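Local coordinates for putative baseplate protein (Unidentified phage, PDB 2FSD) that probably recognises receptors on the surface of Lactococcus lactis cells, as the head domain of a lactococcal phage receptor-binding protein, at residues V69-V80 with I118-N129; T89-G98 with L108-S116. All blocks are in the same frame, centred on the assembly; numbering follows the deposited sequence.

Contact 1 of 2, residues V69-V80 with I118-N129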
loop_
_atom_site.group_PDB
_atom_site.type_symbol
_atom_site.label_atom_id
_atom_site.label_comp_id
_atom_site.label_asym_id
_atom_site.label_seq_id
_atom_site.Cartn_x
_atom_site.Cartn_y
_atom_site.Cartn_z
ATOM N N VAL A 69 13.067 -9.550 -5.901
ATOM C CA VAL A 69 13.936 -8.426 -5.503
ATOM C C VAL A 69 15.196 -8.847 -4.703
ATOM O O VAL A 69 15.252 -9.944 -4.140
ATOM C CB VAL A 69 13.134 -7.339 -4.720
ATOM C CG1 VAL A 69 12.145 -6.620 -5.676
ATOM C CG2 VAL A 69 12.381 -7.942 -3.494
ATOM N N PRO A 70 16.235 -7.983 -4.688
ATOM C CA PRO A 70 17.405 -8.193 -3.814
ATOM C C PRO A 70 17.077 -8.227 -2.308
ATOM O O PRO A 70 16.079 -7.615 -1.853
ATOM C CB PRO A 70 18.295 -6.989 -4.110
ATOM C CG PRO A 70 17.819 -6.435 -5.422
ATOM C CD PRO A 70 16.385 -6.792 -5.551
ATOM N N ASN A 71 17.911 -8.946 -1.555
ATOM C CA ASN A 71 17.879 -8.897 -0.098
ATOM C C ASN A 71 17.801 -7.461 0.391
ATOM O O ASN A 71 18.552 -6.604 -0.064
ATOM C CB ASN A 71 19.153 -9.502 0.486
ATOM C CG ASN A 71 19.390 -10.920 0.037
ATOM O OD1 ASN A 71 18.466 -11.626 -0.330
ATOM N ND2 ASN A 71 20.645 -11.344 0.070
ATOM N N VAL A 72 16.893 -7.211 1.325
ATOM C CA VAL A 72 16.706 -5.883 1.900
ATOM C C VAL A 72 16.829 -6.000 3.404
ATOM O O VAL A 72 16.090 -6.760 4.029
ATOM C CB VAL A 72 15.281 -5.294 1.595
ATOM C CG1 VAL A 72 15.278 -3.778 1.781
ATOM C CG2 VAL A 72 14.796 -5.674 0.208
ATOM N N ALA A 73 17.749 -5.226 3.978
ATOM C CA ALA A 73 17.924 -5.158 5.424
ATOM C C ALA A 73 16.814 -4.324 6.035
ATOM O O ALA A 73 16.215 -3.508 5.344
ATOM C CB ALA A 73 19.307 -4.542 5.785
ATOM N N PRO A 74 16.537 -4.522 7.336
ATOM C CA PRO A 74 15.533 -3.725 8.028
ATOM C C PRO A 74 15.789 -2.224 7.894
ATOM O O PRO A 74 16.879 -1.761 8.208
ATOM C CB PRO A 74 15.678 -4.186 9.487
ATOM C CG PRO A 74 16.142 -5.570 9.371
ATOM C CD PRO A 74 17.113 -5.544 8.227
ATOM N N ASN A 75 14.786 -1.482 7.425
ATOM C CA ASN A 75 14.887 -0.021 7.228
ATOM C C ASN A 75 15.696 0.443 6.013
ATOM O O ASN A 75 15.814 1.645 5.779
ATOM C CB ASN A 75 15.419 0.692 8.492
ATOM C CG ASN A 75 14.331 1.426 9.250
ATOM O OD1 ASN A 75 13.840 2.472 8.804
ATOM N ND2 ASN A 75 13.960 0.890 10.416
ATOM N N PHE A 76 16.265 -0.485 5.248
ATOM C CA PHE A 76 16.957 -0.112 4.016
ATOM C C PHE A 76 16.032 -0.238 2.797
ATOM O O PHE A 76 14.962 -0.854 2.873
ATOM C CB PHE A 76 18.229 -0.931 3.844
ATOM C CG PHE A 76 19.421 -0.373 4.580
ATOM C CD1 PHE A 76 19.529 -0.506 5.956
ATOM C CD2 PHE A 76 20.441 0.269 3.892
ATOM C CE1 PHE A 76 20.642 0.007 6.650
ATOM C CE2 PHE A 76 21.565 0.775 4.558
ATOM C CZ PHE A 76 21.665 0.642 5.944
ATOM N N ILE A 77 16.443 0.373 1.689
ATOM C CA ILE A 77 15.617 0.447 0.483
ATOM C C ILE A 77 16.374 -0.091 -0.741
ATOM O O ILE A 77 17.557 0.202 -0.961
ATOM C CB ILE A 77 15.063 1.880 0.253
ATOM C CG1 ILE A 77 14.216 2.330 1.462
ATOM C CG2 ILE A 77 14.159 1.921 -0.983
ATOM C CD1 ILE A 77 14.199 3.828 1.718
ATOM N N VAL A 78 15.678 -0.913 -1.517
ATOM C CA VAL A 78 16.223 -1.519 -2.712
ATOM C C VAL A 78 15.412 -1.033 -3.925
ATOM O O VAL A 78 14.176 -1.158 -3.930
ATOM C CB VAL A 78 16.164 -3.045 -2.580
ATOM C CG1 VAL A 78 16.291 -3.706 -3.903
ATOM C CG2 VAL A 78 17.275 -3.533 -1.625
ATOM N N PRO A 79 16.095 -0.464 -4.949
ATOM C CA PRO A 79 15.413 -0.112 -6.208
ATOM C C PRO A 79 14.832 -1.307 -6.938
ATOM O O PRO A 79 15.419 -2.400 -6.927
ATOM C CB PRO A 79 16.514 0.547 -7.048
ATOM C CG PRO A 79 17.576 0.932 -6.085
ATOM C CD PRO A 79 17.520 -0.078 -4.983
ATOM N N VAL A 80 13.664 -1.108 -7.548
ATOM C CA VAL A 80 12.960 -2.191 -8.248
ATOM C C VAL A 80 12.786 -1.854 -9.728
ATOM O O VAL A 80 13.255 -2.599 -10.593
ATOM C CB VAL A 80 11.582 -2.489 -7.600
ATOM C CG1 VAL A 80 10.936 -3.740 -8.233
ATOM C CG2 VAL A 80 11.738 -2.669 -6.093
ATOM N N ILE A 118 9.797 2.777 -8.641
ATOM C CA ILE A 118 9.333 1.914 -7.565
ATOM C C ILE A 118 10.562 1.360 -6.857
ATOM O O ILE A 118 11.536 0.981 -7.491
ATOM C CB ILE A 118 8.458 0.726 -8.100
ATOM C CG1 ILE A 118 7.174 1.238 -8.784
ATOM C CG2 ILE A 118 8.114 -0.274 -6.969
ATOM C CD1 ILE A 118 6.157 1.841 -7.851
ATOM N N ALA A 119 10.516 1.356 -5.535
ATOM C CA ALA A 119 11.577 0.792 -4.712
ATOM C C ALA A 119 10.918 0.095 -3.521
ATOM O O ALA A 119 9.770 0.389 -3.175
ATOM C CB ALA A 119 12.543 1.883 -4.260
ATOM N N VAL A 120 11.624 -0.843 -2.908
ATOM C CA VAL A 120 11.006 -1.660 -1.867
ATOM C C VAL A 120 11.753 -1.557 -0.531
ATOM O O VAL A 120 12.972 -1.593 -0.491
ATOM C CB VAL A 120 10.778 -3.129 -2.365
ATOM C CG1 VAL A 120 12.090 -3.826 -2.718
ATOM C CG2 VAL A 120 9.971 -3.927 -1.352
ATOM N N GLY A 121 10.986 -1.395 0.550
ATOM C CA GLY A 121 11.524 -1.265 1.901
ATOM C C GLY A 121 11.119 -2.410 2.808
ATOM O O GLY A 121 10.145 -3.110 2.538
ATOM N N ASN A 122 11.897 -2.602 3.873
ATOM C CA ASN A 122 11.679 -3.677 4.833
ATOM C C ASN A 122 11.309 -3.147 6.223
ATOM O O ASN A 122 12.194 -2.702 6.974
ATOM C CB ASN A 122 12.923 -4.554 4.956
ATOM C CG ASN A 122 12.700 -5.735 5.852
ATOM O OD1 ASN A 122 11.613 -5.905 6.401
ATOM N ND2 ASN A 122 13.724 -6.567 6.009
ATOM N N PRO A 123 10.005 -3.217 6.577
ATOM C CA PRO A 123 9.527 -2.733 7.867
ATOM C C PRO A 123 9.674 -3.771 8.983
ATOM O O PRO A 123 9.298 -3.503 10.125
ATOM C CB PRO A 123 8.055 -2.435 7.593
ATOM C CG PRO A 123 7.664 -3.438 6.585
ATOM C CD PRO A 123 8.901 -3.769 5.771
ATOM N N ASN A 124 10.240 -4.926 8.645
ATOM C CA ASN A 124 10.466 -6.018 9.578
ATOM C C ASN A 124 11.844 -5.903 10.207
ATOM O O ASN A 124 12.735 -5.298 9.626
ATOM C CB ASN A 124 10.339 -7.350 8.832
ATOM C CG ASN A 124 9.001 -7.493 8.152
ATOM O OD1 ASN A 124 7.958 -7.407 8.807
ATOM N ND2 ASN A 124 9.010 -7.688 6.832
ATOM N N ASN A 125 12.022 -6.502 11.384
ATOM C CA ASN A 125 13.292 -6.415 12.108
ATOM C C ASN A 125 14.348 -7.459 11.683
ATOM O O ASN A 125 15.463 -7.462 12.203
ATOM C CB ASN A 125 13.047 -6.435 13.634
ATOM C CG ASN A 125 12.652 -7.812 14.176
ATOM O OD1 ASN A 125 12.607 -8.811 13.457
ATOM N ND2 ASN A 125 12.386 -7.861 15.471
ATOM N N THR A 126 13.986 -8.337 10.747
ATOM C CA THR A 126 14.941 -9.253 10.097
ATOM C C THR A 126 15.048 -8.895 8.619
ATOM O O THR A 126 14.156 -8.241 8.065
ATOM C CB THR A 126 14.518 -10.732 10.191
ATOM O OG1 THR A 126 15.531 -11.547 9.592
ATOM C CG2 THR A 126 13.225 -11.007 9.429
ATOM N N SER A 127 16.137 -9.323 7.987
ATOM C CA SER A 127 16.360 -9.057 6.566
ATOM C C SER A 127 15.378 -9.866 5.721
ATOM O O SER A 127 15.086 -11.013 6.033
ATOM C CB SER A 127 17.804 -9.385 6.161
ATOM O OG SER A 127 17.996 -9.192 4.760
ATOM N N MET A 128 14.867 -9.264 4.657
ATOM C CA MET A 128 13.961 -9.966 3.741
ATOM C C MET A 128 14.740 -10.470 2.553
ATOM O O MET A 128 15.187 -9.694 1.723
ATOM C CB MET A 128 12.823 -9.043 3.317
ATOM C CG MET A 128 11.865 -8.768 4.454
ATOM S SD MET A 128 10.920 -10.209 4.931
ATOM C CE MET A 128 11.667 -10.746 6.463
ATOM N N ASN A 129 14.916 -11.779 2.491
ATOM C CA ASN A 129 15.877 -12.401 1.576
ATOM C C ASN A 129 15.169 -13.381 0.645
ATOM O O ASN A 129 14.317 -14.129 1.079
ATOM C CB ASN A 129 16.940 -13.200 2.358
ATOM C CG ASN A 129 17.730 -12.369 3.361
ATOM O OD1 ASN A 129 18.152 -12.897 4.381
ATOM N ND2 ASN A 129 17.961 -11.098 3.072
HETATM O O HOH W 1 14.375 -10.199 -1.363
HETATM O O HOH W 2 12.689 0.381 4.551
#
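Val-78 and Val-120 form the hydrogen-bonded pair of an antiparallel strand contact, 77-80 against 118-121, in the closed beta barrel of this phage head domain; beyond it, the loops 69-76 and 122-129 meet where the paired strands end. The evidence for pairing is reciprocal: Val-120 N to Val-78 O is 2.8 Å and Val-78 N to Val-120 O 3.0 Å, with N-H...O angles of 168° and 171°. Val-80 N extends the ladder to Ile-118 O.

Two faces result. On one, Ile-77 CG2 lies 3.7 Å from Ala-119 CB. On the other, Val-120 holds CG1 between its own backbone N and carbonyl carbon (chi1 62°), which sets that methyl against Val-80 CG2 at 3.6 Å, while Val-69 meets the same methyl tip to tip. Ile-133 and Phe-100 of other strands also pack on Val-120, placing this side in the barrel interior.

In the loops, Val-72 and Met-128 make a single antiparallel bridge. Val-72 O accepts from Met-128 N at 2.9 Å and again from Asn-122 ND2, which approaches above the carbonyl plane; Ser-127 OG adds a weak bond. A type II turn from Ala-73 to Phe-76 presents Asn-75 N to Asn-122 O in the carbonyl plane. The amide of the buried Asn-122 is gripped at both ends: OD1 closes an Asx turn by accepting from Asn-124 N, and ND2, besides its bond to Val-72 O, donates to Thr-126 O at 2.7 Å.

Contact 2 of 2, residues T89-G98 with L108-S116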
loop_
_atom_site.group_PDB
_atom_site.type_symbol
_atom_site.label_atom_id
_atom_site.label_comp_id
_atom_site.label_asym_id
_atom_site.label_seq_id
_atom_site.Cartn_x
_atom_site.Cartn_y
_atom_site.Cartn_z
ATOM N N THR A 89 6.912 13.531 -15.790
ATOM C CA THR A 89 7.630 14.080 -14.630
ATOM C C THR A 89 6.729 14.217 -13.399
ATOM O O THR A 89 7.166 14.049 -12.258
ATOM C CB THR A 89 8.225 15.477 -15.020
ATOM O OG1 THR A 89 9.566 15.308 -15.491
ATOM C CG2 THR A 89 8.225 16.478 -13.855
ATOM N N ASN A 90 5.458 14.496 -13.663
ATOM C CA ASN A 90 4.485 14.889 -12.651
ATOM C C ASN A 90 3.896 13.725 -11.825
ATOM O O ASN A 90 2.684 13.702 -11.518
ATOM C CB ASN A 90 3.364 15.637 -13.367
ATOM C CG ASN A 90 2.753 14.816 -14.486
ATOM O OD1 ASN A 90 3.245 13.725 -14.810
ATOM N ND2 ASN A 90 1.686 15.334 -15.091
ATOM N N LEU A 91 4.748 12.773 -11.448
ATOM C CA LEU A 91 4.282 11.581 -10.761
ATOM C C LEU A 91 4.199 11.882 -9.271
ATOM O O LEU A 91 4.936 12.727 -8.784
ATOM C CB LEU A 91 5.202 10.384 -11.032
ATOM C CG LEU A 91 5.549 10.080 -12.496
ATOM C CD1 LEU A 91 6.278 8.746 -12.558
ATOM C CD2 LEU A 91 4.314 10.071 -13.408
ATOM N N PRO A 92 3.274 11.218 -8.556
ATOM C CA PRO A 92 3.128 11.419 -7.113
ATOM C C PRO A 92 4.183 10.697 -6.264
ATOM O O PRO A 92 4.904 9.825 -6.763
ATOM C CB PRO A 92 1.718 10.861 -6.828
ATOM C CG PRO A 92 1.478 9.848 -7.877
ATOM C CD PRO A 92 2.274 10.265 -9.087
ATOM N N GLN A 93 4.257 11.063 -4.986
ATOM C CA GLN A 93 5.109 10.369 -4.025
ATOM C C GLN A 93 4.298 9.876 -2.841
ATOM O O GLN A 93 3.608 10.665 -2.183
ATOM C CB GLN A 93 6.233 11.275 -3.498
ATOM C CG GLN A 93 6.871 10.803 -2.142
ATOM C CD GLN A 93 7.912 9.692 -2.306
ATOM O OE1 GLN A 93 8.981 9.932 -2.853
ATOM N NE2 GLN A 93 7.607 8.481 -1.814
ATOM N N PHE A 94 4.422 8.581 -2.544
ATOM C CA PHE A 94 3.912 8.030 -1.293
ATOM C C PHE A 94 4.476 6.636 -1.050
ATOM O O PHE A 94 4.916 5.966 -1.988
ATOM C CB PHE A 94 2.367 8.011 -1.272
ATOM C CG PHE A 94 1.744 7.269 -2.418
ATOM C CD1 PHE A 94 1.528 5.895 -2.336
ATOM C CD2 PHE A 94 1.357 7.945 -3.571
ATOM C CE1 PHE A 94 0.942 5.201 -3.392
ATOM C CE2 PHE A 94 0.780 7.256 -4.631
ATOM C CZ PHE A 94 0.566 5.883 -4.542
ATOM N N ASP A 95 4.493 6.229 0.216
ATOM C CA ASP A 95 4.827 4.868 0.588
ATOM C C ASP A 95 3.525 4.117 0.900
ATOM O O ASP A 95 2.660 4.624 1.613
ATOM C CB ASP A 95 5.763 4.833 1.799
ATOM C CG ASP A 95 7.187 5.324 1.487
ATOM O OD1 ASP A 95 7.549 5.544 0.307
ATOM O OD2 ASP A 95 7.957 5.494 2.448
ATOM N N SER A 96 3.385 2.922 0.335
ATOM C CA SER A 96 2.260 2.038 0.650
ATOM C C SER A 96 2.758 0.635 1.005
ATOM O O SER A 96 3.963 0.400 1.074
ATOM C CB SER A 96 1.231 2.010 -0.492
ATOM O OG SER A 96 1.764 1.643 -1.752
ATOM N N SER A 97 1.824 -0.262 1.294
ATOM C CA SER A 97 2.122 -1.651 1.602
ATOM C C SER A 97 2.104 -2.537 0.367
ATOM O O SER A 97 1.373 -2.292 -0.599
ATOM C CB SER A 97 1.092 -2.203 2.580
ATOM O OG SER A 97 1.091 -1.481 3.786
ATOM N N GLY A 98 2.933 -3.572 0.422
ATOM C CA GLY A 98 2.864 -4.696 -0.494
ATOM C C GLY A 98 3.150 -5.937 0.325
ATOM O O GLY A 98 3.052 -5.919 1.560
ATOM N N LEU A 108 4.979 -8.314 5.516
ATOM C CA LEU A 108 4.777 -6.909 5.160
ATOM C C LEU A 108 6.007 -6.299 4.472
ATOM O O LEU A 108 7.091 -6.226 5.063
ATOM C CB LEU A 108 4.426 -6.071 6.407
ATOM C CG LEU A 108 4.050 -4.597 6.144
ATOM C CD1 LEU A 108 2.715 -4.497 5.435
ATOM C CD2 LEU A 108 4.010 -3.756 7.421
ATOM N N SER A 109 5.825 -5.867 3.223
ATOM C CA SER A 109 6.795 -4.996 2.552
ATOM C C SER A 109 6.267 -3.574 2.507
ATOM O O SER A 109 5.066 -3.338 2.642
ATOM C CB SER A 109 7.127 -5.500 1.136
ATOM O OG SER A 109 6.108 -5.211 0.194
ATOM N N LEU A 110 7.190 -2.633 2.334
ATOM C CA LEU A 110 6.870 -1.245 2.073
ATOM C C LEU A 110 7.161 -0.967 0.599
ATOM O O LEU A 110 8.194 -1.390 0.086
ATOM C CB LEU A 110 7.714 -0.334 2.976
ATOM C CG LEU A 110 7.607 1.182 2.768
ATOM C CD1 LEU A 110 7.771 1.911 4.083
ATOM C CD2 LEU A 110 8.643 1.685 1.756
ATOM N N ILE A 111 6.243 -0.260 -0.064
ATOM C CA ILE A 111 6.397 0.136 -1.467
ATOM C C ILE A 111 6.628 1.637 -1.585
ATOM O O ILE A 111 5.789 2.438 -1.189
ATOM C CB ILE A 111 5.161 -0.229 -2.309
ATOM C CG1 ILE A 111 4.845 -1.729 -2.187
ATOM C CG2 ILE A 111 5.380 0.176 -3.773
ATOM C CD1 ILE A 111 5.883 -2.675 -2.842
ATOM N N ASN A 112 7.773 2.006 -2.139
ATOM C CA ASN A 112 8.152 3.413 -2.331
ATOM C C ASN A 112 7.827 3.882 -3.770
ATOM O O ASN A 112 8.383 3.371 -4.746
ATOM C CB ASN A 112 9.653 3.560 -2.015
ATOM C CG ASN A 112 10.102 4.999 -1.925
ATOM O OD1 ASN A 112 9.870 5.805 -2.833
ATOM N ND2 ASN A 112 10.758 5.332 -0.822
ATOM N N MET A 113 6.900 4.837 -3.876
ATOM C CA MET A 113 6.482 5.407 -5.160
ATOM C C MET A 113 6.981 6.851 -5.254
ATOM O O MET A 113 6.875 7.606 -4.293
ATOM C CB MET A 113 4.956 5.352 -5.300
ATOM C CG MET A 113 4.387 6.127 -6.481
ATOM S SD MET A 113 4.807 5.470 -8.120
ATOM C CE MET A 113 4.214 6.808 -9.154
ATOM N N SER A 114 7.548 7.209 -6.408
ATOM C CA SER A 114 8.019 8.570 -6.680
ATOM C C SER A 114 8.191 8.770 -8.187
ATOM O O SER A 114 7.990 7.825 -8.969
ATOM C CB SER A 114 9.334 8.844 -5.945
ATOM O OG SER A 114 10.352 7.947 -6.342
ATOM N N PRO A 115 8.488 10.015 -8.613
ATOM C CA PRO A 115 9.033 10.221 -9.960
ATOM C C PRO A 115 10.196 9.281 -10.297
ATOM O O PRO A 115 10.363 8.912 -11.449
ATOM C CB PRO A 115 9.503 11.680 -9.915
ATOM C CG PRO A 115 8.547 12.328 -8.975
ATOM C CD PRO A 115 8.274 11.298 -7.910
ATOM N N SER A 116 10.968 8.878 -9.286
ATOM C CA SER A 116 12.161 8.049 -9.485
ATOM C C SER A 116 11.890 6.579 -9.748
ATOM O O SER A 116 12.812 5.841 -10.105
ATOM C CB SER A 116 13.080 8.166 -8.279
ATOM O OG SER A 116 13.370 9.524 -8.044
HETATM O O HOH W 3 4.114 -1.256 4.884
#
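Met-113 meets the 89-98 segment along most of its side chain. Its CG sits over one face of the Phe-94 ring, 4.2 Å above the plane and offset toward the rim. The chain starts with CG opposite the backbone N (chi1 170°), then bends at chi2, carrying CE to 4.0 Å from Pro-92 CD and within touch of Leu-91 CB. Pro-115 continues this apolar patch with CG beside Leu-91 CB, and the same CG also rests against Leu-91 O.

On the opposite face of the strands the contacts are more polar. The carboxylate of Asp-95 crosses the amide of Asn-112 with planes 58° apart, and the 3.4 Å between Asp-95 OD1 and Asn-112 ND2 has too poor an angle for a hydrogen bond. Leu-110 CD2 lies against Asp-95 CG at 3.9 Å.

Phe-94, Asp-95 and their partners Met-113, Asn-112 and Leu-110 are positioned by a beta hairpin, strands 94-102 and 105-114 of the barrel. Its hydrogen-bonded pairs are Phe-94 with Met-113, Ser-96 with Ile-111 and Gly-98 with Ser-109. The middle pair is joined by Ile-111 N to Ser-96 O at 2.6 Å, nearly straight at 174°, and by Ser-96 N, which donates to Ile-111 O from within its carbonyl plane. At Gly-98 both donors stand above the carbonyl planes, and Ser-109 OG comes within 3.0 Å of Gly-98 C.

Farther out, Leu-137 of strand 132-140 packs on Ser-96 and Ile-111, and Phe-83 touches Leu-91 and Met-113. The second subunit borders strand 94-98: Phe-94 of the second subunit stacks on Phe-94 of this chain, and Ala-136 N of the second subunit is hydrogen-bonded to Ser-97 OG. A water bridges that hydroxyl to Ser-109 O, 3.2 Å from each oxygen.

In the fold
The centres of contacts 1 and 2 lie about 14 Å apart in one antiparallel barrel. Along the chain, both segments of contact 2 fall between the two segments of contact 1. Across the sheet the order is 94-102, 105-114, 117-121, 77-82, so contact 1 and contact 2 are the outer joints of four consecutive strands. The middle joint, 105-114 with 117-121, connects them directly: Ala-119 O lies 2.8 Å from Asn-112 N, and Gly-121 N equally close to Leu-110 O, both probable hydrogen bonds. The two ends differ in surroundings, since strand 94-102 borders the second subunit, whereas no other chain of the assembly touches contact 1.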